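PDB 3NUT: precorrin-3 methylase from Rhodobacter capsulatus, which probably transfers a methyl group from S-adenosyl-L-methionine to a corrin-ring precursor during the biosynthesis of adenosylcobalamin (vitamin B12). Local coordinates for residues G9-A14 and H70-A75; A30-A35 and R80-S85; T36-Y41 and E52-H57; A97-L102 and I113-G118; P193-L198 and V229-A234. All coordinates share one frame; numbering follows the deposited sequence.

Contact 1: G9-A14 and H70-A75; sequences GWVTVA and HALEMA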
# COMPACT_ATOMS: atom_id res chain seq x y z
N GLY A 9 -13.38 -13.56 23.80
CA GLY A 9 -13.12 -13.59 22.36
C GLY A 9 -12.57 -12.33 21.73
O GLY A 9 -12.24 -11.36 22.41
N TRP A 10 -12.46 -12.34 20.41
CA TRP A 10 -12.06 -11.16 19.70
C TRP A 10 -12.50 -11.14 18.25
O TRP A 10 -13.10 -12.08 17.76
CB TRP A 10 -10.55 -10.99 19.78
CG TRP A 10 -9.70 -12.24 19.64
CD1 TRP A 10 -8.97 -12.84 20.62
CD2 TRP A 10 -9.43 -12.97 18.44
NE1 TRP A 10 -8.27 -13.91 20.12
CE2 TRP A 10 -8.52 -14.01 18.77
CE3 TRP A 10 -9.86 -12.85 17.11
CZ2 TRP A 10 -8.04 -14.94 17.83
CZ3 TRP A 10 -9.39 -13.78 16.16
CH2 TRP A 10 -8.50 -14.83 16.54
N VAL A 11 -12.20 -10.06 17.55
CA VAL A 11 -12.52 -9.96 16.13
C VAL A 11 -11.22 -9.52 15.48
O VAL A 11 -10.65 -8.49 15.84
CB VAL A 11 -13.63 -8.90 15.85
CG1 VAL A 11 -13.86 -8.69 14.37
CG2 VAL A 11 -14.96 -9.25 16.55
N THR A 12 -10.76 -10.30 14.53
CA THR A 12 -9.61 -9.89 13.77
C THR A 12 -10.10 -9.64 12.36
O THR A 12 -10.85 -10.43 11.79
CB THR A 12 -8.53 -11.02 13.78
OG1 THR A 12 -7.95 -11.12 15.08
CG2 THR A 12 -7.41 -10.72 12.75
N VAL A 13 -9.70 -8.53 11.77
CA VAL A 13 -9.96 -8.33 10.36
C VAL A 13 -8.62 -8.59 9.67
O VAL A 13 -7.65 -7.93 9.98
CB VAL A 13 -10.50 -6.93 10.07
CG1 VAL A 13 -10.91 -6.82 8.59
CG2 VAL A 13 -11.69 -6.68 10.94
N ALA A 14 -8.58 -9.56 8.77
CA ALA A 14 -7.33 -10.05 8.21
C ALA A 14 -7.27 -9.98 6.68
O ALA A 14 -8.16 -10.51 6.00
CB ALA A 14 -7.12 -11.50 8.65
N HIS A 70 -22.39 -8.66 13.63
CA HIS A 70 -22.53 -10.05 14.00
C HIS A 70 -21.21 -10.61 14.52
O HIS A 70 -21.19 -11.37 15.49
CB HIS A 70 -23.01 -10.87 12.82
CG HIS A 70 -23.13 -12.34 13.11
ND1 HIS A 70 -22.75 -13.30 12.19
CD2 HIS A 70 -23.59 -13.00 14.19
CE1 HIS A 70 -22.98 -14.50 12.70
NE2 HIS A 70 -23.49 -14.34 13.91
N ALA A 71 -20.12 -10.22 13.86
CA ALA A 71 -18.79 -10.58 14.30
C ALA A 71 -18.56 -10.11 15.75
O ALA A 71 -18.03 -10.85 16.57
CB ALA A 71 -17.75 -9.96 13.37
N LEU A 72 -18.97 -8.87 16.05
CA LEU A 72 -18.84 -8.32 17.40
C LEU A 72 -19.66 -9.11 18.40
O LEU A 72 -19.22 -9.32 19.53
CB LEU A 72 -19.25 -6.85 17.45
CG LEU A 72 -18.47 -5.77 16.71
CD1 LEU A 72 -19.26 -4.49 16.85
CD2 LEU A 72 -17.07 -5.60 17.31
N GLU A 73 -20.83 -9.58 17.97
CA GLU A 73 -21.75 -10.29 18.86
C GLU A 73 -21.20 -11.63 19.24
O GLU A 73 -21.40 -12.09 20.37
CB GLU A 73 -23.13 -10.49 18.22
CG GLU A 73 -24.00 -9.23 18.14
CD GLU A 73 -25.17 -9.39 17.16
OE1 GLU A 73 -25.40 -10.51 16.66
OE2 GLU A 73 -25.87 -8.41 16.88
N MET A 74 -20.53 -12.28 18.28
CA MET A 74 -19.94 -13.60 18.51
C MET A 74 -18.74 -13.46 19.46
O MET A 74 -18.55 -14.28 20.34
CB MET A 74 -19.51 -14.27 17.21
CG MET A 74 -20.63 -14.61 16.21
SD MET A 74 -19.91 -15.27 14.61
CE MET A 74 -20.09 -16.92 15.04
N ALA A 75 -17.96 -12.39 19.27
CA ALA A 75 -16.80 -12.17 20.09
C ALA A 75 -17.22 -12.01 21.54
O ALA A 75 -16.47 -12.36 22.45
CB ALA A 75 -16.02 -10.95 19.61
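In the five-stranded parallel sheet of this methylase, helix 65-76 belongs to a beta-alpha-beta crossover that leads from strand 55-58 to strand 80-85, and here it leans on the neighbouring strand 10-15. The helix and strand segments run roughly antiparallel, at 142°, and their axes approach to 7.3 Å. Val11 carries the contact. Its CG1 stands anti to the backbone N (chi1 174°), which leaves CG2 beside that nitrogen and aimed at the helix. There CG2 meets two residues one helical turn apart, at 3.5 Å from Ala71 O and 3.7 Å from Ala75 CB. The carbonyl it touches is already engaged, because Ala71 O accepts the helical bond from Ala75 N. The other methyl lies more loosely against the same turn, Val11 CG1 being 4.2 Å from Ala71 CB. Leu72 starts out facing away from the strand, yet its CD2 bends round to 4.3 Å from Val11 CG2 and closes the third side of the seat. At the strand's start the Ala75 methyl and carbonyl reach the strand backbone: Ala75 CB lies 3.6 Å from Trp10 O, and Gly9 CA lies 3.6 Å from Ala75 O. Leu98 of helix 94-104 touches both Val11 and Leu72, while the Trp10 indole turns to the opposite face and forms a cation-pi pair with Arg114. With alanines at both ends of the turn, the helix can settle close to the sheet. The chemistry is therefore one of shape and dispersion, with methyl groups resting on methyls and on the Ala71 carbonyl, whose polarity the helix has already satisfied.

Contact 2: A30-A35 and R80-S85; sequences AALAEA and RVVVVS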
# COMPACT_ATOMS: atom_id res chain seq x y z
N ALA A 30 -1.40 -17.37 11.00
CA ALA A 30 -1.54 -17.75 12.43
C ALA A 30 -2.90 -17.38 13.06
O ALA A 30 -3.44 -18.16 13.84
CB ALA A 30 -0.39 -17.16 13.27
N ALA A 31 -3.45 -16.21 12.73
CA ALA A 31 -4.81 -15.85 13.15
C ALA A 31 -5.85 -16.84 12.61
O ALA A 31 -6.78 -17.25 13.32
CB ALA A 31 -5.16 -14.41 12.70
N LEU A 32 -5.71 -17.21 11.34
CA LEU A 32 -6.63 -18.15 10.70
C LEU A 32 -6.56 -19.50 11.42
O LEU A 32 -7.58 -20.17 11.55
CB LEU A 32 -6.34 -18.32 9.19
CG LEU A 32 -6.69 -17.17 8.20
CD1 LEU A 32 -6.01 -17.38 6.85
CD2 LEU A 32 -8.21 -17.03 8.00
N ALA A 33 -5.37 -19.89 11.87
CA ALA A 33 -5.22 -21.16 12.62
C ALA A 33 -5.83 -21.06 14.03
O ALA A 33 -6.13 -22.09 14.65
CB ALA A 33 -3.73 -21.62 12.70
N GLU A 34 -6.01 -19.83 14.52
CA GLU A 34 -6.63 -19.59 15.85
C GLU A 34 -8.13 -19.35 15.87
O GLU A 34 -8.74 -19.45 16.92
CB GLU A 34 -6.00 -18.38 16.52
CG GLU A 34 -4.68 -18.60 17.13
CD GLU A 34 -4.62 -17.92 18.46
OE1 GLU A 34 -4.03 -16.82 18.52
OE2 GLU A 34 -5.20 -18.49 19.43
N ALA A 35 -8.71 -18.99 14.72
CA ALA A 35 -10.15 -18.70 14.59
C ALA A 35 -11.06 -19.82 15.05
O ALA A 35 -10.85 -20.97 14.64
CB ALA A 35 -10.44 -18.43 13.14
N ARG A 80 -13.58 -16.48 18.71
CA ARG A 80 -12.42 -15.85 18.13
C ARG A 80 -12.71 -15.72 16.63
O ARG A 80 -12.53 -16.69 15.87
CB ARG A 80 -11.14 -16.67 18.41
CG ARG A 80 -10.60 -16.54 19.82
CD ARG A 80 -9.50 -17.55 20.14
NE ARG A 80 -10.13 -18.65 20.87
CZ ARG A 80 -9.89 -19.94 20.69
NH1 ARG A 80 -9.00 -20.36 19.78
NH2 ARG A 80 -10.57 -20.82 21.41
N VAL A 81 -13.11 -14.52 16.21
CA VAL A 81 -13.69 -14.28 14.91
C VAL A 81 -12.67 -13.60 14.02
O VAL A 81 -12.17 -12.53 14.35
CB VAL A 81 -14.95 -13.38 15.02
CG1 VAL A 81 -15.71 -13.33 13.72
CG2 VAL A 81 -15.90 -13.88 16.16
N VAL A 82 -12.35 -14.24 12.89
CA VAL A 82 -11.53 -13.61 11.87
C VAL A 82 -12.44 -13.20 10.73
O VAL A 82 -13.13 -14.02 10.14
CB VAL A 82 -10.44 -14.57 11.29
CG1 VAL A 82 -9.66 -13.88 10.14
CG2 VAL A 82 -9.46 -15.05 12.41
N VAL A 83 -12.45 -11.91 10.42
CA VAL A 83 -13.23 -11.43 9.29
C VAL A 83 -12.20 -11.25 8.18
O VAL A 83 -11.17 -10.58 8.38
CB VAL A 83 -13.94 -10.09 9.61
CG1 VAL A 83 -14.59 -9.51 8.35
CG2 VAL A 83 -14.95 -10.25 10.76
N VAL A 84 -12.45 -11.83 7.02
CA VAL A 84 -11.42 -11.79 5.98
C VAL A 84 -11.72 -10.80 4.84
O VAL A 84 -12.87 -10.65 4.42
CB VAL A 84 -11.10 -13.22 5.46
CG1 VAL A 84 -10.31 -14.00 6.53
CG2 VAL A 84 -12.39 -14.00 5.07
N SER A 85 -10.67 -10.14 4.35
CA SER A 85 -10.73 -9.32 3.14
C SER A 85 -9.61 -9.69 2.21
O SER A 85 -8.51 -10.01 2.65
CB SER A 85 -10.53 -7.86 3.49
OG SER A 85 -11.76 -7.32 3.93
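Val82 receives the closest apolar touches from segment 30-35. Its CG1 is anti to the backbone N, so CG2, beside that nitrogen, meets the last turn of the helix and the residue just after it, 3.6 Å from Ala31 O and 3.6 Å from Ala35 CB. CG1 meets the tip of Leu32, a side chain that crosses both Val82 and Val84 at about a right angle. A single methyl of it, Leu32 CD2, serves both valines and lies 4.0 Å from Val84 CG1. At the other end of the strand the partners are polar. Arg80 bends at chi3 (-98°) and brings NH1 to 3.0 Å from Glu34 O, but the N-H points poorly (125°) and the bond is weak. Glu34 OE2 stays 4.2 Å from Arg80 NH1, opposite charges that may attract weakly but lie beyond a salt bridge. Nearby, Ala35 CA-H faces Arg80 O, with CA and O 3.4 Å apart.

The next shell fixes these groups. Thr36 OG1 bonds to Arg80 N, and Arg51 NH2 reaches both Leu32 O and Ala35 O. Helix 26-34 connects strands 10-15 and 37-40 in a beta-alpha-beta crossover that passes over strand 80-85, between them in the sheet. It packs on the face of Val82 and Val84, its segment running obliquely antiparallel to the strand (132°). A bound glycerol sits beside Leu32. Two guanidinium groups, of Arg80 and Arg51, meet carbonyl oxygens where the helix finishes, an arrangement that would offset the negative end of the helix dipole, while methyl packing secures the helix to the sheet.

Contact 3: T36-Y41 and E52-H57; sequences TDIVGY and EGLTLH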
# COMPACT_ATOMS: atom_id res chain seq x y z
N THR A 36 -12.09 -19.50 15.85
CA THR A 36 -13.25 -20.40 16.00
C THR A 36 -14.24 -20.12 14.88
O THR A 36 -15.02 -20.98 14.48
CB THR A 36 -14.02 -20.21 17.34
OG1 THR A 36 -14.49 -18.85 17.44
CG2 THR A 36 -13.12 -20.53 18.56
N ASP A 37 -14.22 -18.87 14.41
CA ASP A 37 -15.15 -18.46 13.41
C ASP A 37 -14.50 -17.66 12.27
O ASP A 37 -13.76 -16.71 12.52
CB ASP A 37 -16.26 -17.65 14.08
CG ASP A 37 -17.04 -18.46 15.13
OD1 ASP A 37 -16.58 -18.60 16.28
OD2 ASP A 37 -18.14 -18.94 14.82
N ILE A 38 -14.74 -18.06 11.02
CA ILE A 38 -14.35 -17.25 9.88
C ILE A 38 -15.57 -16.64 9.16
O ILE A 38 -16.51 -17.32 8.84
CB ILE A 38 -13.36 -17.99 8.95
CG1 ILE A 38 -12.17 -18.49 9.79
CG2 ILE A 38 -12.90 -17.06 7.80
CD1 ILE A 38 -11.28 -19.56 9.14
N VAL A 39 -15.54 -15.32 8.96
CA VAL A 39 -16.60 -14.59 8.27
C VAL A 39 -16.01 -14.03 6.98
O VAL A 39 -15.00 -13.34 7.03
CB VAL A 39 -17.12 -13.42 9.17
CG1 VAL A 39 -18.17 -12.57 8.42
CG2 VAL A 39 -17.68 -13.95 10.47
N GLY A 40 -16.60 -14.36 5.83
CA GLY A 40 -16.12 -13.85 4.54
C GLY A 40 -16.50 -14.67 3.32
O GLY A 40 -17.40 -15.50 3.36
N TYR A 41 -15.80 -14.43 2.24
CA TYR A 41 -16.14 -14.98 0.96
C TYR A 41 -15.49 -16.34 0.85
O TYR A 41 -14.29 -16.45 0.61
CB TYR A 41 -15.71 -14.02 -0.15
CG TYR A 41 -15.97 -14.53 -1.56
CD1 TYR A 41 -17.27 -14.65 -2.06
CD2 TYR A 41 -14.90 -14.87 -2.40
CE1 TYR A 41 -17.51 -15.13 -3.36
CE2 TYR A 41 -15.12 -15.33 -3.68
CZ TYR A 41 -16.42 -15.47 -4.17
OH TYR A 41 -16.61 -15.94 -5.46
N GLU A 52 -12.07 -29.54 15.05
CA GLU A 52 -13.13 -29.51 16.04
C GLU A 52 -13.37 -28.05 16.43
O GLU A 52 -12.44 -27.35 16.82
CB GLU A 52 -12.71 -30.41 17.24
CG GLU A 52 -13.30 -30.08 18.64
CD GLU A 52 -12.44 -30.66 19.79
OE1 GLU A 52 -12.14 -31.90 19.77
OE2 GLU A 52 -12.07 -29.87 20.70
N GLY A 53 -14.60 -27.59 16.26
CA GLY A 53 -15.01 -26.27 16.70
C GLY A 53 -15.02 -25.15 15.66
O GLY A 53 -15.57 -24.08 15.92
N LEU A 54 -14.40 -25.39 14.49
CA LEU A 54 -14.30 -24.36 13.44
C LEU A 54 -15.58 -24.22 12.65
O LEU A 54 -16.10 -25.18 12.12
CB LEU A 54 -13.13 -24.60 12.46
CG LEU A 54 -13.06 -23.67 11.24
CD1 LEU A 54 -12.64 -22.25 11.61
CD2 LEU A 54 -12.14 -24.24 10.15
N THR A 55 -16.04 -22.97 12.53
CA THR A 55 -17.24 -22.69 11.78
C THR A 55 -17.05 -21.47 10.85
O THR A 55 -16.35 -20.49 11.18
CB THR A 55 -18.47 -22.60 12.71
OG1 THR A 55 -19.34 -21.57 12.26
CG2 THR A 55 -18.09 -22.24 14.10
N LEU A 56 -17.66 -21.56 9.68
CA LEU A 56 -17.51 -20.56 8.62
C LEU A 56 -18.85 -19.91 8.33
O LEU A 56 -19.87 -20.60 8.31
CB LEU A 56 -17.03 -21.25 7.34
CG LEU A 56 -15.57 -21.38 6.93
CD1 LEU A 56 -14.70 -21.93 8.01
CD2 LEU A 56 -15.52 -22.24 5.67
N HIS A 57 -18.83 -18.60 8.08
CA HIS A 57 -20.06 -17.82 7.89
C HIS A 57 -19.96 -17.15 6.55
O HIS A 57 -19.30 -16.14 6.42
CB HIS A 57 -20.22 -16.78 9.01
CG HIS A 57 -20.14 -17.35 10.39
ND1 HIS A 57 -21.25 -17.63 11.16
CD2 HIS A 57 -19.07 -17.73 11.13
CE1 HIS A 57 -20.88 -18.16 12.31
NE2 HIS A 57 -19.56 -18.22 12.32
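His57 and Ile38 bury the most surface here, followed by Thr36. The His57 ring, its CG beside the backbone N (chi1 -53°), swings back along the neighbouring strand so that NE2 donates to Asp37 OD2 at 3.0 Å. The bond is nearly straight (166°) and leaves from the ring edge, with the carboxylate and ring planes 30° apart. The place of OD2 is less certain, since Met74 comes too near to it in the model. The same oxygen forms a salt bridge with Arg79; with Arg79 and His57 both at OD2, an ionised carboxylate is probably favoured.

Ile38 lies on the other face, where its CD1 meets Leu54 CD1 at 3.9 Å, and its backbone N and O both bond to the one neighbouring strand. Ile38 N donates to Thr55 O at 2.9 Å, and Ile38 O accepts from His57 N at 2.8 Å, nearly along the C=O axis. Thr36 opens the ladder, its O taking the bond from Thr55 N at 3.0 Å, and Gly40 N closes it on His57 O. The Thr36 hydroxyl also donates to the anti lone pair of Asp37 OD1, at a very short 2.4 Å between OG1 and OD1, and so holds the carboxylate from its far side.

Pairs 37/55, 38/56 and 39/57 in register form a classic parallel ladder, which adds the outermost strand, 55-58, to the parallel sheet of this tetrapyrrole-methylase alpha/beta domain.

Contact 4: A97-L102 and I113-G118; sequences ALFEAL and IRILPG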
# COMPACT_ATOMS: atom_id res chain seq x y z
N ALA A 97 -15.59 -0.76 8.02
CA ALA A 97 -16.93 -1.20 8.35
C ALA A 97 -17.03 -1.75 9.77
O ALA A 97 -18.05 -1.57 10.42
CB ALA A 97 -17.36 -2.26 7.38
N LEU A 98 -16.00 -2.44 10.23
CA LEU A 98 -16.00 -2.94 11.60
C LEU A 98 -16.04 -1.77 12.59
O LEU A 98 -16.78 -1.82 13.59
CB LEU A 98 -14.81 -3.88 11.89
CG LEU A 98 -14.58 -4.30 13.35
CD1 LEU A 98 -15.76 -5.14 13.86
CD2 LEU A 98 -13.25 -5.06 13.53
N PHE A 99 -15.26 -0.74 12.31
CA PHE A 99 -15.21 0.42 13.19
C PHE A 99 -16.48 1.26 13.06
O PHE A 99 -16.95 1.83 14.06
CB PHE A 99 -13.93 1.24 13.01
CG PHE A 99 -12.70 0.47 13.37
CD1 PHE A 99 -12.51 0.04 14.66
CD2 PHE A 99 -11.77 0.12 12.40
CE1 PHE A 99 -11.39 -0.70 15.00
CE2 PHE A 99 -10.66 -0.62 12.73
CZ PHE A 99 -10.46 -1.04 14.00
N GLU A 100 -17.06 1.27 11.86
CA GLU A 100 -18.44 1.77 11.73
C GLU A 100 -19.50 0.98 12.52
O GLU A 100 -20.33 1.59 13.18
CB GLU A 100 -18.88 1.90 10.27
CG GLU A 100 -18.25 3.08 9.59
CD GLU A 100 -18.49 3.09 8.07
OE1 GLU A 100 -17.52 2.81 7.33
OE2 GLU A 100 -19.63 3.40 7.65
N ALA A 101 -19.48 -0.35 12.47
CA ALA A 101 -20.42 -1.12 13.28
C ALA A 101 -20.18 -0.91 14.78
O ALA A 101 -21.12 -0.85 15.53
CB ALA A 101 -20.36 -2.59 12.93
N LEU A 102 -18.92 -0.81 15.19
CA LEU A 102 -18.58 -0.49 16.56
C LEU A 102 -19.10 0.88 17.04
O LEU A 102 -19.72 0.99 18.11
CB LEU A 102 -17.06 -0.64 16.78
CG LEU A 102 -16.57 -0.26 18.18
CD1 LEU A 102 -17.00 -1.29 19.23
CD2 LEU A 102 -15.05 -0.03 18.20
N ILE A 113 -10.03 -6.03 19.36
CA ILE A 113 -10.04 -5.94 17.92
C ILE A 113 -8.61 -5.87 17.44
O ILE A 113 -7.82 -5.17 18.02
CB ILE A 113 -10.82 -4.70 17.41
CG1 ILE A 113 -12.32 -5.01 17.37
CG2 ILE A 113 -10.39 -4.36 15.99
CD1 ILE A 113 -13.26 -3.78 17.59
N ARG A 114 -8.30 -6.62 16.38
CA ARG A 114 -6.98 -6.66 15.78
C ARG A 114 -7.16 -6.54 14.28
O ARG A 114 -8.00 -7.23 13.70
CB ARG A 114 -6.33 -8.00 16.09
CG ARG A 114 -6.08 -8.29 17.58
CD ARG A 114 -6.03 -9.79 17.84
NE ARG A 114 -5.72 -10.10 19.24
CZ ARG A 114 -5.45 -11.32 19.72
NH1 ARG A 114 -5.45 -12.38 18.94
NH2 ARG A 114 -5.18 -11.46 21.02
N ILE A 115 -6.39 -5.66 13.65
CA ILE A 115 -6.44 -5.44 12.21
C ILE A 115 -5.08 -5.87 11.63
O ILE A 115 -4.05 -5.31 11.99
CB ILE A 115 -6.69 -3.94 11.88
CG1 ILE A 115 -7.91 -3.41 12.66
CG2 ILE A 115 -6.86 -3.70 10.31
CD1 ILE A 115 -9.28 -3.93 12.12
N LEU A 116 -5.10 -6.88 10.75
CA LEU A 116 -3.89 -7.52 10.24
C LEU A 116 -3.70 -7.20 8.76
O LEU A 116 -4.53 -7.60 7.93
CB LEU A 116 -3.97 -9.04 10.46
CG LEU A 116 -4.27 -9.44 11.93
CD1 LEU A 116 -4.16 -10.97 12.04
CD2 LEU A 116 -3.28 -8.75 12.90
N PRO A 117 -2.63 -6.48 8.42
CA PRO A 117 -2.43 -5.97 7.07
C PRO A 117 -2.19 -7.08 6.05
O PRO A 117 -1.90 -8.21 6.44
CB PRO A 117 -1.18 -5.07 7.18
CG PRO A 117 -0.53 -5.41 8.50
CD PRO A 117 -1.68 -5.90 9.39
N GLY A 118 -2.29 -6.76 4.76
CA GLY A 118 -1.89 -7.69 3.65
C GLY A 118 -1.37 -6.94 2.42
O GLY A 118 -1.37 -5.68 2.38
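Two pairs of side chains meet tip to tip between helix 94-104 and strand 113-116, and between them they bridge segment axes that are 11.2 Å apart and nearly antiparallel at 163°. In the first pair Leu98, with CG anti to the backbone N, extends toward the strand and sets CD2 at 3.8 Å from Ile113 CG2. In the second, Phe99 sends the far end of its ring to Ile115, whose chain is folded at chi2 (-73°) so that CD1 is offered to the ring. Phe99 CE2 and Ile115 CD1 are 3.6 Å apart. The approach to the ring is oblique. Phe99 and Ile113 instead slide past one another in opposite directions, with CZ of the phenylalanine 3.9 Å from CG2 of the isoleucine. This one methyl of Ile113 therefore touches both Leu98 and Phe99. Its other branch runs on to the next helical turn, where Ile113 CD1 lies 4.2 Å from CD2 of Leu102, crossing it obliquely.

Helix 94-104 is the connection of the beta-alpha-beta crossover from strand 80-85 to strand 113-116, with strand 10-15 between them in the sheet, and Leu98 also packs on Val11 and Val13 of that middle strand. Trp242 of the second subunit meets the Phe99 ring, the planes inclined at about 40°, and rests on Ile113 too. Just past the strand, Gly118 N bonds to Asp88, a residue of the S-adenosyl-L-homocysteine site. Long aliphatic and aromatic side chains thus make up this apolar layer, with nothing polar passing between the two segments, and the same apolar surface carries on into the subunit interface.

Contact 5: P193-L198 and V229-A234; sequences PGRLIL and VLVGNA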
# COMPACT_ATOMS: atom_id res chain seq x y z
N PRO A 193 -1.75 13.54 -23.48
CA PRO A 193 -2.13 12.33 -24.24
C PRO A 193 -1.23 11.09 -24.07
O PRO A 193 -1.74 9.96 -24.06
CB PRO A 193 -2.06 12.80 -25.70
CG PRO A 193 -2.42 14.24 -25.62
CD PRO A 193 -1.91 14.76 -24.30
N GLY A 194 0.09 11.29 -23.98
CA GLY A 194 1.04 10.18 -23.82
C GLY A 194 1.22 9.65 -22.39
O GLY A 194 2.20 8.95 -22.10
N ARG A 195 0.27 9.97 -21.51
CA ARG A 195 0.28 9.53 -20.11
C ARG A 195 0.03 8.04 -20.03
O ARG A 195 -1.05 7.56 -20.39
CB ARG A 195 -0.79 10.28 -19.31
CG ARG A 195 -1.02 9.78 -17.88
CD ARG A 195 0.17 10.04 -16.99
NE ARG A 195 0.33 11.44 -16.62
CZ ARG A 195 -0.28 12.05 -15.61
NH1 ARG A 195 -1.15 11.40 -14.85
NH2 ARG A 195 -0.04 13.33 -15.35
N LEU A 196 1.03 7.30 -19.56
CA LEU A 196 0.95 5.85 -19.49
C LEU A 196 -0.17 5.37 -18.55
O LEU A 196 -0.29 5.82 -17.42
CB LEU A 196 2.30 5.29 -19.05
CG LEU A 196 3.35 4.73 -20.04
CD1 LEU A 196 3.26 5.23 -21.49
CD2 LEU A 196 4.75 4.96 -19.46
N ILE A 197 -1.00 4.46 -19.05
CA ILE A 197 -2.02 3.79 -18.26
C ILE A 197 -1.81 2.29 -18.40
O ILE A 197 -1.47 1.78 -19.47
CB ILE A 197 -3.45 4.10 -18.71
CG1 ILE A 197 -3.59 5.56 -19.22
CG2 ILE A 197 -4.46 3.73 -17.61
CD1 ILE A 197 -3.49 6.67 -18.14
N LEU A 198 -2.03 1.60 -17.28
CA LEU A 198 -1.73 0.19 -17.14
C LEU A 198 -2.98 -0.49 -16.66
O LEU A 198 -3.58 -0.06 -15.68
CB LEU A 198 -0.64 -0.02 -16.08
CG LEU A 198 0.83 0.30 -16.32
CD1 LEU A 198 1.14 1.79 -16.28
CD2 LEU A 198 1.63 -0.41 -15.24
N VAL A 229 -6.18 -0.39 -12.09
CA VAL A 229 -5.68 0.46 -13.16
C VAL A 229 -4.69 1.46 -12.58
O VAL A 229 -5.01 2.24 -11.67
CB VAL A 229 -6.85 1.18 -13.90
CG1 VAL A 229 -6.32 2.11 -15.02
CG2 VAL A 229 -7.88 0.17 -14.44
N LEU A 230 -3.47 1.41 -13.11
CA LEU A 230 -2.42 2.29 -12.65
C LEU A 230 -2.22 3.41 -13.66
O LEU A 230 -2.15 3.18 -14.86
CB LEU A 230 -1.11 1.54 -12.42
CG LEU A 230 -1.15 0.29 -11.54
CD1 LEU A 230 0.21 -0.41 -11.56
CD2 LEU A 230 -1.58 0.56 -10.10
N VAL A 231 -2.17 4.63 -13.14
CA VAL A 231 -1.93 5.80 -13.93
C VAL A 231 -0.60 6.38 -13.46
O VAL A 231 -0.43 6.64 -12.28
CB VAL A 231 -3.04 6.85 -13.72
CG1 VAL A 231 -2.93 7.94 -14.78
CG2 VAL A 231 -4.41 6.20 -13.80
N GLY A 232 0.34 6.57 -14.39
CA GLY A 232 1.63 7.15 -14.03
C GLY A 232 1.59 8.62 -13.63
O GLY A 232 0.52 9.25 -13.67
N ASN A 233 2.73 9.15 -13.19
CA ASN A 233 2.99 10.59 -13.17
C ASN A 233 3.14 11.03 -14.64
O ASN A 233 3.12 10.20 -15.56
CB ASN A 233 4.33 10.91 -12.47
CG ASN A 233 4.33 10.59 -10.98
OD1 ASN A 233 3.86 11.38 -10.15
ND2 ASN A 233 4.91 9.45 -10.63
N ALA A 234 3.34 12.33 -14.85
CA ALA A 234 3.77 12.82 -16.16
C ALA A 234 5.14 12.28 -16.58
O ALA A 234 5.38 12.05 -17.76
CB ALA A 234 3.78 14.37 -16.19
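Backbone hydrogen bonds set the frame. Leu198 and Leu230 form a hydrogen-bonded antiparallel pair, Leu198 N reaching Leu230 O at 2.9 Å and Leu230 N reaching Leu198 O at 3.0 Å. One step on, past the non-hydrogen-bonded pair of Ile197 and Val231, Gly232 N donates almost perfectly straight (178°) to Leu196 O at 3.2 Å. CA-H groups add to the ladder, with Val229 CA 3.3 Å from Leu198 O. These strands, 196-201 and 227-231, are inner neighbours in the mixed five-stranded sheet of the second alpha/beta half, and Val229 leads back to Thr227 of the S-adenosyl-L-homocysteine site.

Apolar contacts occupy both faces. On one, Ile197 spreads over two valines: its CG2 lies 3.6 Å from Val229 CG1, and its CD1 lies alongside Val231 CG1. On the other, Leu198 crosses Leu230 obliquely, CD2 of the first 3.9 Å from CD1 of the second.

The remaining contact is of a guanidinium with a peptide and a methyl. Arg195, bent at chi2 and chi3 (68° and 73°), lays one guanidinium face over the peptide at Asn233, whose C sits 3.4 Å above the plane, while Val231 CG1 touches the edge. Glu192 forms the salt bridge to Arg195 NE.

Contacts 1 to 4 reach one parallel sheet, ordered 55-58, 37-40, 80-85, 10-15, 113-116: contact 3 pairs two of its strands and the other three pack helices on it. Contact 5 joins two strands of a separate mixed sheet. Contacts 1, 2 and 3 lie 8 to 11 Å apart between centres; contacts 1 and 2 alternate their segments along the chain, and contact 3 falls between the halves of both. Contact 4 follows, its strand beside that of contact 1. Helices 65-76 and 26-34 lie on opposite faces of the sheet. Contact 5, last, is 33 to 42 Å from the others between centres, consistent with two alpha/beta halves that hold S-adenosyl-L-homocysteine between them.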